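Local coordinates for protein PCP domain (Thermobifida fusca, PDB 7KW3) that probably serves as the peptidyl carrier domain of a non-ribosomal peptide synthetase, carrying aminoacyl or peptidyl intermediates on a phosphopantetheine arm, at residues A[29-34]-A[64-69]. Numbering follows the deposited sequence.
Sequences DADFFA and HPVVAD
Asp-31 and Val-66 form a single beta bridge, an example of how one short pairing ties a loop to the start of a helix. Phe-32 N donates to Pro-65 O at 2.9 Å, the N-H reaching the oxygen from above the carbonyl plane. Val-67 N donates in turn to Ala-30 O, 3.0 Å away and nearly in line with the C=O bond. These two bonds flank the pairing, and Val-66 CA adds a CA-H...O contact to Ala-30 O at 3.2 Å. Pro-65 O also forms a hydrogen bond with the hydroxyl of Tyr-17 on helix 8-21.

Van der Waals packing centres on the proline ring. Pro-65 CB sits 3.6 Å from Phe-33 CD2, at the edge of the aromatic ring and near its plane, while Phe-32 CD2 lies over the centre of one face of that ring. Polar atoms also lie against aliphatic carbons: the carboxylate of Asp-31 runs alongside the proline, with OD2 3.7 Å from Pro-65 CG, and Val-66 CG1 rests against Asp-29 O.

Within 29-34, Asp-31 has CG anti to the backbone N (chi1 -176°) and so beside its carbonyl carbon, on the side of the residues that follow. There OD1 takes Ala-34 N at 2.9 Å from above the carboxylate plane, plus a weak bond from Phe-33 N. An alanine in place of Asp-31 removes the acceptor of both amides and would probably let the turn loosen and uncover the proline CB and CG.

With OD1 accepting from the amide three residues on, Asp-31 forms an Asx motif at the turn of 31-34, and the bridge joins the loop between helices 8-21 and 39-51 to Val-66, the N-cap residue of helix 67-73, within the helical bundle characteristic of carrier-protein domains.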
ATOM      1  N   ASP A  29      -6.541   5.461  -5.271  1.00 50.72           N
ATOM      2  CA  ASP A  29      -7.085   4.482  -6.197  1.00 52.75           C
ATOM      3  C   ASP A  29      -6.000   3.761  -6.996  1.00 55.18           C
ATOM      4  O   ASP A  29      -6.318   3.039  -7.945  1.00 52.47           O
ATOM      5  CB  ASP A  29      -8.075   5.164  -7.142  1.00 59.59           C
ATOM      6  CG  ASP A  29      -7.453   6.342  -7.891  1.00 64.97           C
ATOM      7  OD1 ASP A  29      -6.264   6.678  -7.659  1.00 60.98           O
ATOM      8  OD2 ASP A  29      -8.167   6.938  -8.719  1.00 73.75           O
ATOM      9  N   ALA A  30      -4.732   3.927  -6.634  1.00 53.94           N
ATOM     10  CA  ALA A  30      -3.646   3.331  -7.398  1.00 56.66           C
ATOM     11  C   ALA A  30      -3.600   1.818  -7.229  1.00 54.16           C
ATOM     12  O   ALA A  30      -3.810   1.286  -6.132  1.00 47.33           O
ATOM     13  CB  ALA A  30      -2.314   3.932  -6.971  1.00 57.72           C
ATOM     14  N   ASP A  31      -3.315   1.134  -8.338  1.00 56.09           N
ATOM     15  CA  ASP A  31      -3.163  -0.314  -8.383  1.00 51.65           C
ATOM     16  C   ASP A  31      -1.677  -0.631  -8.314  1.00 50.88           C
ATOM     17  O   ASP A  31      -0.912  -0.210  -9.191  1.00 56.87           O
ATOM     18  CB  ASP A  31      -3.777  -0.882  -9.665  1.00 55.63           C
ATOM     19  CG  ASP A  31      -3.736  -2.410  -9.720  1.00 59.51           C
ATOM     20  OD1 ASP A  31      -2.634  -2.996  -9.634  1.00 56.04           O
ATOM     21  OD2 ASP A  31      -4.820  -3.023  -9.857  1.00 64.62           O
ATOM     22  N   PHE A  32      -1.279  -1.394  -7.291  1.00 48.86           N
ATOM     23  CA  PHE A  32       0.143  -1.635  -7.046  1.00 48.20           C
ATOM     24  C   PHE A  32       0.819  -2.304  -8.244  1.00 51.65           C
ATOM     25  O   PHE A  32       1.925  -1.914  -8.639  1.00 54.78           O
ATOM     26  CB  PHE A  32       0.312  -2.475  -5.780  1.00 45.18           C
ATOM     27  CG  PHE A  32       1.734  -2.607  -5.315  1.00 47.21           C
ATOM     28  CD1 PHE A  32       2.412  -1.519  -4.781  1.00 49.90           C
ATOM     29  CD2 PHE A  32       2.389  -3.831  -5.382  1.00 46.89           C
ATOM     30  CE1 PHE A  32       3.724  -1.643  -4.334  1.00 43.29           C
ATOM     31  CE2 PHE A  32       3.702  -3.964  -4.929  1.00 45.33           C
ATOM     32  CZ  PHE A  32       4.371  -2.865  -4.408  1.00 40.68           C
ATOM     33  N   PHE A  33       0.156  -3.283  -8.862  1.00 47.17           N
ATOM     34  CA  PHE A  33       0.785  -3.976  -9.982  1.00 55.11           C
ATOM     35  C   PHE A  33       0.654  -3.205 -11.289  1.00 57.94           C
ATOM     36  O   PHE A  33       1.530  -3.318 -12.155  1.00 58.10           O
ATOM     37  CB  PHE A  33       0.217  -5.394 -10.092  1.00 53.27           C
ATOM     38  CG  PHE A  33       0.502  -6.211  -8.875  1.00 55.88           C
ATOM     39  CD1 PHE A  33       1.760  -6.790  -8.693  1.00 54.75           C
ATOM     40  CD2 PHE A  33      -0.441  -6.310  -7.864  1.00 46.88           C
ATOM     41  CE1 PHE A  33       2.049  -7.503  -7.542  1.00 57.40           C
ATOM     42  CE2 PHE A  33      -0.162  -7.023  -6.706  1.00 50.28           C
ATOM     43  CZ  PHE A  33       1.090  -7.622  -6.544  1.00 53.22           C
ATOM     44  N   ALA A  34      -0.389  -2.394 -11.445  1.00 58.62           N
ATOM     45  CA  ALA A  34      -0.444  -1.531 -12.619  1.00 61.61           C
ATOM     46  C   ALA A  34       0.691  -0.514 -12.618  1.00 58.07           C
ATOM     47  O   ALA A  34       1.103  -0.049 -13.685  1.00 64.62           O
ATOM     48  CB  ALA A  34      -1.798  -0.822 -12.690  1.00 61.67           C
ATOM     49  N   HIS A  64      -5.815  -7.569  -3.181  1.00 47.06           N
ATOM     50  CA  HIS A  64      -6.388  -6.220  -3.117  1.00 49.94           C
ATOM     51  C   HIS A  64      -5.329  -5.191  -3.482  1.00 45.55           C
ATOM     52  O   HIS A  64      -4.851  -4.449  -2.620  1.00 43.35           O
ATOM     53  CB  HIS A  64      -6.943  -5.917  -1.725  1.00 42.87           C
ATOM     54  CG  HIS A  64      -7.885  -6.959  -1.218  1.00 49.27           C
ATOM     55  ND1 HIS A  64      -9.123  -7.180  -1.784  1.00 54.14           N
ATOM     56  CD2 HIS A  64      -7.772  -7.841  -0.197  1.00 47.46           C
ATOM     57  CE1 HIS A  64      -9.732  -8.154  -1.132  1.00 54.68           C
ATOM     58  NE2 HIS A  64      -8.938  -8.568  -0.161  1.00 57.66           N
ATOM     59  N   PRO A  65      -4.932  -5.126  -4.752  1.00 45.34           N
ATOM     60  CA  PRO A  65      -3.790  -4.263  -5.111  1.00 45.75           C
ATOM     61  C   PRO A  65      -4.105  -2.769  -5.103  1.00 47.31           C
ATOM     62  O   PRO A  65      -3.164  -1.964  -5.130  1.00 45.52           O
ATOM     63  CB  PRO A  65      -3.401  -4.753  -6.512  1.00 44.39           C
ATOM     64  CG  PRO A  65      -4.649  -5.394  -7.056  1.00 50.62           C
ATOM     65  CD  PRO A  65      -5.393  -5.961  -5.876  1.00 47.78           C
ATOM     66  N   VAL A  66      -5.370  -2.370  -5.050  1.00 43.74           N
ATOM     67  CA  VAL A  66      -5.715  -0.954  -4.979  1.00 42.63           C
ATOM     68  C   VAL A  66      -5.575  -0.476  -3.535  1.00 45.91           C
ATOM     69  O   VAL A  66      -6.065  -1.133  -2.608  1.00 43.60           O
ATOM     70  CB  VAL A  66      -7.134  -0.714  -5.512  1.00 48.33           C
ATOM     71  CG1 VAL A  66      -7.513   0.747  -5.363  1.00 44.55           C
ATOM     72  CG2 VAL A  66      -7.222  -1.142  -6.978  1.00 48.46           C
ATOM     73  N   VAL A  67      -4.919   0.683  -3.357  1.00 45.62           N
ATOM     74  CA  VAL A  67      -4.630   1.239  -2.028  1.00 42.97           C
ATOM     75  C   VAL A  67      -5.868   1.187  -1.132  1.00 42.07           C
ATOM     76  O   VAL A  67      -5.831   0.639  -0.025  1.00 41.26           O
ATOM     77  CB  VAL A  67      -4.098   2.683  -2.147  1.00 47.83           C
ATOM     78  CG1 VAL A  67      -4.005   3.349  -0.776  1.00 40.47           C
ATOM     79  CG2 VAL A  67      -2.731   2.728  -2.841  1.00 45.31           C
ATOM     80  N   ALA A  68      -6.980   1.757  -1.602  1.00 41.30           N
ATOM     81  CA  ALA A  68      -8.168   1.845  -0.757  1.00 45.80           C
ATOM     82  C   ALA A  68      -8.659   0.461  -0.348  1.00 43.36           C
ATOM     83  O   ALA A  68      -9.116   0.266   0.785  1.00 43.91           O
ATOM     84  CB  ALA A  68      -9.280   2.625  -1.473  1.00 40.36           C
ATOM     85  N   ASP A  69      -8.591  -0.511  -1.261  1.00 44.20           N
ATOM     86  CA  ASP A  69      -8.997  -1.867  -0.915  1.00 40.92           C
ATOM     87  C   ASP A  69      -8.029  -2.501   0.078  1.00 43.84           C
ATOM     88  O   ASP A  69      -8.449  -3.203   1.005  1.00 44.81           O
ATOM     89  CB  ASP A  69      -9.097  -2.706  -2.185  1.00 46.40           C
ATOM     90  CG  ASP A  69     -10.175  -2.201  -3.116  1.00 55.98           C
ATOM     91  OD1 ASP A  69     -11.194  -1.688  -2.599  1.00 57.73           O
ATOM     92  OD2 ASP A  69      -9.997  -2.303  -4.353  1.00 57.93           O
TER